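Local coordinates for protein nicotinate-nucleotide pyrophosphorylase (Ehrlichia chaffeensis, PDB 3L0G) that probably converts quinolinate to nicotinate mononucleotide, a phosphoribosyl transfer with decarboxylation that feeds NAD(+) biosynthesis, at residues S131-F136 / G279-S284; Q124-I129 / K162-I167; S193-I198 / L224-D229; S149-T154 / D175-G180. One frame throughout, in Å; residues are numbered along the deposited sequence. Where two conformers were deposited one is given.

Contact 1: S131-F136 / G279-S284; sequences SITRQF and GCITNS
Ile281 reaches from its loop onto the flank of helix 116-139, where Ile132, Thr133 and Phe136 receive it. The apolar contacts carry the packing. Ile281 CB lies 3.8 Å from Ile132 CG2, while the methyl Ile281 CG2 sits against the ring of Phe136, 3.7 Å from its CD2. Its approach to that ring is oblique. Ile132 and Phe136 stand one turn apart, and Ile132 CG1 lies in the plane of the Phe136 ring at its edge, so both side chains lie against Ile281 side by side. The longer branch of Ile281 goes another way: chi1 of 58° puts CG1 between the backbone N and the carbonyl carbon and carries CD1 across Thr133, ending 3.6 Å from Thr133 OG1. That hydroxyl is engaged by the helix itself, hydrogen-bonded to Ile129 O.

The contact joins the two ends of the six-stranded parallel alpha/beta barrel, the quinolinate phosphoribosyltransferase C-terminal domain. Helix 116-139 leads into it, and 279-284 follows strand 275-277, the last of its strands along the chain.

Polar contacts shape the loop rather than the interface. Thr282 N bonds back to Gly279 O at 3.3 Å, a tight turn that presents Ile281 to the helix. Beyond it, Ser284 OG donates to Asn283 OD1 over 2.9 Å, in the carbonyl plane with a C=O...donor angle of 145°, and is also hydrogen-bonded to Asn287 N of the second subunit. Covalent bonding adds a disulfide from Cys280, modelled in two conformers, to Cys259.

Contact 2: Q124-I129 / K162-I167; sequences QHASGI and KYSVCI
Ala126, Ile129, Ser164 and Val165 meet without an aromatic ring between them; the flat groups of the two helices lie to the flanks. Ile167 CG1 rests 3.5 Å above one face of the Tyr163 ring, offset toward the rim, and Phe26 packs edge-to-face with the same ring. On the other helix, the imidazole of His125 makes an edge-to-face pair with Phe285, and its NE2 is hydrogen-bonded to Asp161 OD1.

Ala126 and Ser164 are small, which goes with the short 8.4 Å between the segment axes; these cross at 49°, the chains running in broadly the same direction. Ala126 CB touches Ser164 OG at 3.5 Å, and Ser164 CB lies 3.7 Å from Ile129 CG2. With chi1 of Ile129 at -64°, CG2 points away from the backbone N and also reaches Val165 CG2, 3.6 Å off.

This buried crossing joins helix 116-139 to helix 158-167 of the barrel domain. Ser164 OG, facing the partner helix, is satisfied within its own helix by Leu160 O. Where these four residues cross, apolar contact and close fit therefore do the holding; the polar tie between the helices is His125 to Asp161, at the side.

Contact 3: S193-I198 / L224-D229; sequences SITLAI and LSNNVD
Thr195 OG1 is hydrogen-bonded to Glu222 OE2 of helix 217-225, and the amide of Asn226 comes up beside the same hydroxyl, its nearest atom, OD1 as modelled, 3.2 Å from Thr195 OG1. The O and N of that amide are not securely assigned and may be exchanged. The two side chains meet at about a right angle, and Thr195 chi1 of -64° holds OG1 beside its own backbone N.

One turn further on, Ile198 supplies the apolar part. Its CD1 is roughly anti to CA (chi2 160°), which extends the branch and pushes the terminal methyl between two residues of the other segment: Ile198 CD1 lies 3.4 Å from Asn226 CB, a snug fit, and 3.6 Å from Val228 CG1, which it meets nearly at right angles. Asn226 thus turns its CB to an isoleucine and its amide to a threonine.

The start of helix 194-204 and the end of helix 217-225 are both tied off. Ser193 is the N-cap of the first, its OG accepting from Leu196 N at 3.0 Å and 160°. In the second, Asn226 is the first residue to leave helical geometry; Asn227 follows with positive phi, and its N bonds to Leu224 O at 2.9 Å. Asn226 O is held in turn by NH2 of Arg202, whose side chain reaches from helix 194-204 to the C-terminal end of helix 217-225.

In the fold these are adjacent outer helices of successive beta-alpha-beta crossovers. Helix 194-204 lies between strands 181-183 and 210-214, helix 217-225 between 210-214 and 230-234, and both Ile198 and Val228 pack inward on Ile210 of the strand they share.

Contact 4: S149-T154 / D175-G180; sequences STRKTT and DNLCDG. With FMT (formic acid), chain J.
Arg151 lays its guanidinium against Leu177: the methyl CD2 sits over the centre of one face, 3.4 Å from Arg151 CZ, with the two side chains crossing at about a right angle. At the edge of the guanidinium, near its plane, NH2 donates to O2 of a bound formate over 3.0 Å in an almost straight bond (171°). The formate also lies alongside the arginine's aliphatic part, O2 3.3 Å from Arg151 CD; the bend at chi3 (50°) folds the chain around it. Arg174 NE and Lys184 NZ also hydrogen-bond the formate, while Arg151 NH1 forms a salt bridge with Asp37 OD2 of the second subunit. The formate probably comes from the crystallisation liquor, but this basic pocket at a subunit boundary is consistent with a binding place for an anionic substrate, as in related enzymes.

The next shell sets the two loops. The carboxylate of Asp179 straddles consecutive backbone N-H groups, OD1 taking Asp175 N at 3.0 Å and OD2 taking Asn176 N at 3.1 Å, both through syn lone pairs. Asn176 OD1 accepts from Cys178 N at 3.0 Å in an Asx turn, the donor standing 51° out of the carbonyl plane, and Asn176 ND2 binds Glu36 O of the second subunit. Next to Arg151, Thr150 OG1 accepts from Lys152 N at 3.1 Å, an ST turn.

Residues 149-154 form the loop that leaves strand 146-148, and the loop 175-180 leads into strand 181-183; these are the outermost strands of the parallel sheet. Arg158 of helix 158-167, between the loops in sequence, bonds to both.

Contacts 1, 2 and 4 form one connected region, while contact 3 stands apart. Contacts 1 and 2 share helix 116-139, with centres 8 Å apart and segments that alternate along the chain. Contact 4 lies about 15 Å from the centres of both; probable hydrogen bonds from Thr282 OG1 to Lys152 O (2.7 Å) and from Lys162 NZ to Ser149 OG (2.9 Å) tie their loop and helix to the loop beside the formate. Contacts 1 and 4 adjoin strands of the six-stranded parallel sheet, and contact 3 sits on its outer helices, about 31 Å from contact 1 between centres. In sequence, contacts 4 and 3 fall between the segments of contact 1, which brings the barrel domain's chain ends together.

Contact 1: S131-F136 / G279-S284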
# COMPACT_ATOMS: atom_id res chain seq x y z
N SER C 131 -11.90 18.25 -15.30
CA SER C 131 -12.51 19.45 -15.85
C SER C 131 -11.51 20.33 -16.62
O SER C 131 -11.84 20.82 -17.70
CB SER C 131 -13.20 20.25 -14.75
OG SER C 131 -14.11 19.43 -14.02
N ILE C 132 -10.30 20.54 -16.11
CA ILE C 132 -9.34 21.37 -16.89
C ILE C 132 -8.95 20.64 -18.21
O ILE C 132 -8.84 21.25 -19.28
CB ILE C 132 -8.11 21.84 -16.05
CG1 ILE C 132 -7.32 22.91 -16.80
CG2 ILE C 132 -7.18 20.69 -15.72
CD1 ILE C 132 -8.18 24.12 -17.26
N THR C 133 -8.78 19.33 -18.13
CA THR C 133 -8.47 18.53 -19.31
C THR C 133 -9.56 18.69 -20.36
O THR C 133 -9.28 18.99 -21.53
CB THR C 133 -8.30 17.02 -18.94
OG1 THR C 133 -7.19 16.89 -18.03
CG2 THR C 133 -8.03 16.15 -20.16
N ARG C 134 -10.80 18.53 -19.94
CA ARG C 134 -11.93 18.64 -20.84
C ARG C 134 -11.92 20.00 -21.53
O ARG C 134 -12.14 20.11 -22.74
CB ARG C 134 -13.24 18.37 -20.08
CG ARG C 134 -14.53 18.54 -20.89
CD ARG C 134 -14.51 17.92 -22.28
NE ARG C 134 -14.23 16.49 -22.33
CZ ARG C 134 -14.33 15.74 -23.44
NH1 ARG C 134 -14.74 16.28 -24.59
NH2 ARG C 134 -14.06 14.43 -23.42
N GLN C 135 -11.58 21.03 -20.78
CA GLN C 135 -11.46 22.35 -21.36
C GLN C 135 -10.46 22.37 -22.52
O GLN C 135 -10.80 22.87 -23.58
CB GLN C 135 -11.10 23.38 -20.29
CG GLN C 135 -11.26 24.79 -20.75
CD GLN C 135 -10.98 25.84 -19.65
OE1 GLN C 135 -11.08 27.04 -19.91
NE2 GLN C 135 -10.67 25.39 -18.44
N PHE C 136 -9.24 21.82 -22.32
CA PHE C 136 -8.23 21.77 -23.37
C PHE C 136 -8.67 20.89 -24.50
O PHE C 136 -8.46 21.23 -25.65
CB PHE C 136 -6.84 21.31 -22.85
CG PHE C 136 -6.08 22.39 -22.14
CD1 PHE C 136 -5.23 23.24 -22.84
CD2 PHE C 136 -6.20 22.55 -20.79
CE1 PHE C 136 -4.54 24.23 -22.21
CE2 PHE C 136 -5.52 23.55 -20.13
CZ PHE C 136 -4.69 24.41 -20.84
N GLY C 279 1.70 19.89 -18.61
CA GLY C 279 2.05 19.65 -17.20
C GLY C 279 1.01 20.25 -16.27
O GLY C 279 0.65 19.63 -15.28
N CYS C 280 0.48 21.41 -16.63
CA CYS C 280 -0.41 22.16 -15.76
C CYS C 280 -1.88 21.63 -15.72
O CYS C 280 -2.74 22.25 -15.12
CB CYS C 280 -0.33 23.66 -16.15
SG CYS C 280 1.33 24.48 -15.81
N ILE C 281 -2.18 20.49 -16.36
CA ILE C 281 -3.49 19.82 -16.13
C ILE C 281 -3.47 18.81 -14.96
O ILE C 281 -4.53 18.36 -14.53
CB ILE C 281 -4.11 19.19 -17.37
CG1 ILE C 281 -3.20 18.14 -18.02
CG2 ILE C 281 -4.47 20.29 -18.37
CD1 ILE C 281 -3.85 17.41 -19.22
N THR C 282 -2.28 18.48 -14.45
CA THR C 282 -2.13 17.57 -13.28
C THR C 282 -1.33 18.26 -12.13
O THR C 282 -1.08 17.65 -11.11
CB THR C 282 -1.45 16.24 -13.65
OG1 THR C 282 -0.13 16.48 -14.20
CG2 THR C 282 -2.26 15.50 -14.68
N ASN C 283 -0.93 19.50 -12.33
CA ASN C 283 -0.46 20.34 -11.25
C ASN C 283 -0.92 21.77 -11.57
O ASN C 283 -1.31 22.07 -12.72
CB ASN C 283 1.06 20.18 -11.06
CG ASN C 283 1.85 20.79 -12.16
OD1 ASN C 283 1.90 22.01 -12.28
ND2 ASN C 283 2.48 19.95 -13.00
N SER C 284 -0.99 22.64 -10.58
CA SER C 284 -1.38 24.04 -10.83
C SER C 284 -2.77 24.23 -11.48
O SER C 284 -2.95 25.12 -12.29
CB SER C 284 -0.33 24.72 -11.74
OG SER C 284 0.98 24.58 -11.20

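Contact 2: Q124-I129 / K162-I167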
# COMPACT_ATOMS: atom_id res chain seq x y z
N GLN C 124 -12.83 16.48 -5.34
CA GLN C 124 -12.49 17.84 -5.73
C GLN C 124 -11.17 17.89 -6.54
O GLN C 124 -11.06 18.65 -7.50
CB GLN C 124 -12.39 18.74 -4.48
CG GLN C 124 -13.70 18.99 -3.74
CD GLN C 124 -13.51 20.01 -2.60
OE1 GLN C 124 -13.74 21.19 -2.77
NE2 GLN C 124 -13.05 19.56 -1.49
N HIS C 125 -10.17 17.11 -6.13
CA HIS C 125 -8.92 16.99 -6.89
C HIS C 125 -9.15 16.32 -8.24
O HIS C 125 -8.82 16.89 -9.31
CB HIS C 125 -7.96 16.15 -6.07
CG HIS C 125 -6.62 15.91 -6.70
ND1 HIS C 125 -5.49 16.58 -6.30
CD2 HIS C 125 -6.22 15.02 -7.65
CE1 HIS C 125 -4.45 16.13 -7.00
NE2 HIS C 125 -4.88 15.19 -7.83
N ALA C 126 -9.74 15.11 -8.21
CA ALA C 126 -9.96 14.34 -9.44
C ALA C 126 -10.83 15.13 -10.41
O ALA C 126 -10.53 15.17 -11.59
CB ALA C 126 -10.56 12.94 -9.15
N SER C 127 -11.90 15.77 -9.91
CA SER C 127 -12.79 16.52 -10.79
C SER C 127 -12.11 17.79 -11.34
O SER C 127 -12.40 18.22 -12.48
CB SER C 127 -14.13 16.84 -10.09
OG SER C 127 -14.92 15.67 -9.95
N GLY C 128 -11.23 18.40 -10.55
CA GLY C 128 -10.45 19.55 -11.05
C GLY C 128 -9.59 19.17 -12.25
O GLY C 128 -9.56 19.87 -13.25
N ILE C 129 -8.91 18.04 -12.16
CA ILE C 129 -8.12 17.56 -13.31
C ILE C 129 -8.99 17.19 -14.53
O ILE C 129 -8.72 17.61 -15.64
CB ILE C 129 -7.23 16.41 -12.89
CG1 ILE C 129 -6.21 16.92 -11.85
CG2 ILE C 129 -6.53 15.77 -14.11
CD1 ILE C 129 -5.38 15.79 -11.15
N LYS C 162 -3.37 10.68 -13.82
CA LYS C 162 -3.45 10.22 -15.20
C LYS C 162 -4.84 9.66 -15.52
O LYS C 162 -5.33 9.89 -16.59
CB LYS C 162 -2.34 9.22 -15.56
CG LYS C 162 -0.99 9.91 -15.81
CD LYS C 162 0.10 8.92 -16.02
CE LYS C 162 1.37 9.59 -16.52
NZ LYS C 162 1.20 10.06 -17.90
N TYR C 163 -5.46 8.94 -14.59
CA TYR C 163 -6.84 8.48 -14.75
C TYR C 163 -7.83 9.65 -14.99
O TYR C 163 -8.75 9.56 -15.79
CB TYR C 163 -7.26 7.70 -13.49
CG TYR C 163 -8.76 7.44 -13.37
CD1 TYR C 163 -9.37 6.40 -14.08
CD2 TYR C 163 -9.55 8.20 -12.55
CE1 TYR C 163 -10.76 6.16 -13.97
CE2 TYR C 163 -10.95 7.96 -12.44
CZ TYR C 163 -11.53 6.96 -13.15
OH TYR C 163 -12.90 6.76 -13.01
N SER C 164 -7.62 10.74 -14.26
CA SER C 164 -8.56 11.86 -14.30
C SER C 164 -8.40 12.64 -15.61
O SER C 164 -9.40 13.15 -16.18
CB SER C 164 -8.36 12.76 -13.08
OG SER C 164 -8.51 12.08 -11.83
N VAL C 165 -7.17 12.71 -16.13
CA VAL C 165 -6.92 13.24 -17.48
C VAL C 165 -7.66 12.41 -18.56
O VAL C 165 -8.31 12.98 -19.43
CB VAL C 165 -5.41 13.33 -17.81
CG1 VAL C 165 -5.20 13.59 -19.32
CG2 VAL C 165 -4.76 14.44 -16.94
N CYS C 166 -7.60 11.08 -18.47
CA CYS C 166 -8.38 10.22 -19.35
C CYS C 166 -9.90 10.41 -19.17
O CYS C 166 -10.61 10.51 -20.16
CB CYS C 166 -7.94 8.74 -19.24
SG CYS C 166 -6.14 8.53 -19.81
N ILE C 167 -10.39 10.51 -17.94
CA ILE C 167 -11.81 10.82 -17.73
C ILE C 167 -12.19 12.10 -18.46
O ILE C 167 -13.28 12.16 -19.02
CB ILE C 167 -12.21 10.93 -16.22
CG1 ILE C 167 -12.03 9.57 -15.54
CG2 ILE C 167 -13.69 11.40 -16.06
CD1 ILE C 167 -12.70 8.36 -16.29

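Contact 3: S193-I198 / L224-D229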
# COMPACT_ATOMS: atom_id res chain seq x y z
N SER C 193 25.34 12.94 -27.01
CA SER C 193 24.69 13.12 -28.32
C SER C 193 23.40 12.32 -28.49
O SER C 193 23.22 11.25 -27.88
CB SER C 193 25.67 12.80 -29.45
OG SER C 193 25.64 11.44 -29.85
N ILE C 194 22.50 12.85 -29.31
CA ILE C 194 21.26 12.17 -29.65
C ILE C 194 21.54 10.84 -30.39
O ILE C 194 20.96 9.79 -30.07
CB ILE C 194 20.37 13.09 -30.53
CG1 ILE C 194 19.77 14.24 -29.69
CG2 ILE C 194 19.28 12.27 -31.23
CD1 ILE C 194 18.96 15.25 -30.50
N THR C 195 22.43 10.86 -31.37
CA THR C 195 22.76 9.65 -32.13
C THR C 195 23.29 8.56 -31.22
O THR C 195 22.85 7.42 -31.33
CB THR C 195 23.73 9.94 -33.29
OG1 THR C 195 23.09 10.81 -34.23
CG2 THR C 195 24.18 8.58 -34.03
N LEU C 196 24.18 8.90 -30.29
CA LEU C 196 24.74 7.85 -29.40
C LEU C 196 23.69 7.32 -28.42
O LEU C 196 23.64 6.11 -28.16
CB LEU C 196 25.97 8.36 -28.65
CG LEU C 196 26.66 7.34 -27.74
CD1 LEU C 196 27.42 6.27 -28.55
CD2 LEU C 196 27.62 8.10 -26.83
N ALA C 197 22.84 8.19 -27.89
CA ALA C 197 21.74 7.74 -27.02
C ALA C 197 20.83 6.71 -27.73
O ALA C 197 20.53 5.63 -27.17
CB ALA C 197 20.90 8.96 -26.50
N ILE C 198 20.38 7.04 -28.94
CA ILE C 198 19.46 6.17 -29.66
C ILE C 198 20.17 4.85 -30.00
O ILE C 198 19.59 3.76 -29.83
CB ILE C 198 18.93 6.81 -30.97
CG1 ILE C 198 18.03 8.03 -30.65
CG2 ILE C 198 18.12 5.77 -31.77
CD1 ILE C 198 17.84 9.01 -31.82
N LEU C 224 15.19 12.67 -36.49
CA LEU C 224 14.60 12.18 -37.73
C LEU C 224 15.57 11.30 -38.50
O LEU C 224 15.18 10.28 -39.04
CB LEU C 224 14.18 13.34 -38.63
CG LEU C 224 12.77 13.92 -38.58
CD1 LEU C 224 12.70 15.01 -39.68
CD2 LEU C 224 11.65 12.87 -38.79
N SER C 225 16.83 11.71 -38.55
CA SER C 225 17.88 10.95 -39.26
C SER C 225 18.03 9.57 -38.67
O SER C 225 18.36 8.61 -39.38
CB SER C 225 19.22 11.68 -39.20
OG SER C 225 19.13 12.87 -39.97
N ASN C 226 17.80 9.50 -37.35
CA ASN C 226 17.87 8.23 -36.61
C ASN C 226 16.55 7.44 -36.64
O ASN C 226 16.45 6.42 -35.98
CB ASN C 226 18.30 8.47 -35.16
CG ASN C 226 19.77 8.75 -35.04
OD1 ASN C 226 20.24 9.85 -35.35
ND2 ASN C 226 20.52 7.76 -34.62
N ASN C 227 15.57 7.90 -37.41
CA ASN C 227 14.30 7.20 -37.59
C ASN C 227 13.51 6.93 -36.29
O ASN C 227 12.97 5.84 -36.13
CB ASN C 227 14.53 5.89 -38.37
CG ASN C 227 15.13 6.12 -39.74
OD1 ASN C 227 14.68 6.97 -40.49
ND2 ASN C 227 16.16 5.34 -40.07
N VAL C 228 13.45 7.90 -35.38
CA VAL C 228 12.67 7.73 -34.14
C VAL C 228 11.18 7.65 -34.44
O VAL C 228 10.73 8.05 -35.49
CB VAL C 228 12.95 8.84 -33.09
CG1 VAL C 228 14.37 8.73 -32.61
CG2 VAL C 228 12.66 10.20 -33.64
N ASP C 229 10.43 7.11 -33.50
CA ASP C 229 9.00 6.92 -33.73
C ASP C 229 8.25 8.19 -33.34
O ASP C 229 7.20 8.49 -33.90
CB ASP C 229 8.51 5.70 -32.93
CG ASP C 229 9.22 4.42 -33.35
OD1 ASP C 229 8.86 3.90 -34.42
OD2 ASP C 229 10.11 3.96 -32.62

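Contact 4: S149-T154 / D175-G180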
# COMPACT_ATOMS: atom_id res chain seq x y z
N SER C 149 -1.30 13.69 -20.74
CA SER C 149 -0.75 13.98 -19.43
C SER C 149 0.75 13.82 -19.54
O SER C 149 1.27 13.37 -20.58
CB SER C 149 -1.32 13.05 -18.37
OG SER C 149 -1.08 11.68 -18.69
N THR C 150 1.43 14.24 -18.48
CA THR C 150 2.85 14.11 -18.27
C THR C 150 3.11 13.35 -16.95
O THR C 150 2.19 12.81 -16.37
CB THR C 150 3.49 15.49 -18.12
OG1 THR C 150 2.97 16.12 -16.95
CG2 THR C 150 3.19 16.39 -19.37
N ARG C 151 4.38 13.35 -16.49
CA ARG C 151 4.77 12.83 -15.21
C ARG C 151 4.89 13.92 -14.13
O ARG C 151 5.29 13.64 -12.99
CB ARG C 151 6.06 11.99 -15.33
CG ARG C 151 5.78 10.58 -15.97
CD ARG C 151 7.02 9.83 -16.40
NE ARG C 151 8.02 9.78 -15.35
CZ ARG C 151 9.15 10.51 -15.30
NH1 ARG C 151 9.95 10.42 -14.25
NH2 ARG C 151 9.50 11.30 -16.30
N LYS C 152 4.47 15.15 -14.47
CA LYS C 152 4.42 16.23 -13.51
C LYS C 152 3.08 16.16 -12.82
O LYS C 152 2.22 17.06 -12.92
CB LYS C 152 4.63 17.57 -14.19
CG LYS C 152 5.98 17.72 -14.84
CD LYS C 152 6.00 18.92 -15.76
CE LYS C 152 7.41 19.36 -16.06
NZ LYS C 152 7.51 19.90 -17.42
N THR C 153 2.91 15.06 -12.10
CA THR C 153 1.73 14.78 -11.34
C THR C 153 1.96 15.07 -9.85
O THR C 153 3.08 15.34 -9.41
CB THR C 153 1.35 13.30 -11.60
OG1 THR C 153 2.51 12.48 -11.44
CG2 THR C 153 0.86 13.11 -13.06
N THR C 154 0.89 15.01 -9.07
CA THR C 154 0.93 15.19 -7.64
C THR C 154 1.58 13.93 -7.03
O THR C 154 1.18 12.81 -7.36
CB THR C 154 -0.50 15.36 -7.09
OG1 THR C 154 -1.22 16.29 -7.91
CG2 THR C 154 -0.52 15.83 -5.62
N ASP C 175 2.76 5.43 -18.09
CA ASP C 175 2.39 5.61 -16.70
C ASP C 175 3.57 6.08 -15.88
O ASP C 175 3.41 6.88 -14.98
CB ASP C 175 1.84 4.31 -16.12
CG ASP C 175 0.44 3.98 -16.62
OD1 ASP C 175 -0.25 4.81 -17.20
OD2 ASP C 175 0.03 2.84 -16.41
N ASN C 176 4.76 5.62 -16.20
CA ASN C 176 5.93 5.93 -15.40
C ASN C 176 7.20 5.54 -16.14
O ASN C 176 7.15 5.36 -17.33
CB ASN C 176 5.83 5.26 -14.04
CG ASN C 176 5.81 3.76 -14.12
OD1 ASN C 176 6.14 3.15 -15.17
ND2 ASN C 176 5.48 3.13 -13.00
N LEU C 177 8.33 5.44 -15.47
CA LEU C 177 9.60 5.20 -16.15
C LEU C 177 9.82 3.78 -16.64
O LEU C 177 10.79 3.53 -17.38
CB LEU C 177 10.76 5.61 -15.24
CG LEU C 177 10.86 7.12 -15.00
CD1 LEU C 177 11.95 7.43 -14.01
CD2 LEU C 177 11.03 7.86 -16.34
N CYS C 178 8.98 2.84 -16.21
CA CYS C 178 9.06 1.45 -16.62
C CYS C 178 8.39 1.09 -17.94
O CYS C 178 8.80 0.12 -18.56
CB CYS C 178 8.44 0.52 -15.55
SG CYS C 178 8.86 0.92 -13.85
N ASP C 179 7.35 1.82 -18.37
CA ASP C 179 6.51 1.29 -19.47
C ASP C 179 6.54 2.09 -20.77
O ASP C 179 5.63 1.96 -21.60
CB ASP C 179 5.06 1.09 -19.03
CG ASP C 179 4.43 2.37 -18.57
OD1 ASP C 179 3.19 2.58 -18.78
OD2 ASP C 179 5.19 3.17 -17.99
N GLY C 180 7.56 2.91 -20.96
CA GLY C 180 7.86 3.46 -22.25
C GLY C 180 9.20 4.18 -22.24
O GLY C 180 9.66 4.64 -21.20
C FMT J . 6.81 11.65 -19.30
O1 FMT J . 6.29 10.58 -19.63
O2 FMT J . 7.97 11.73 -18.87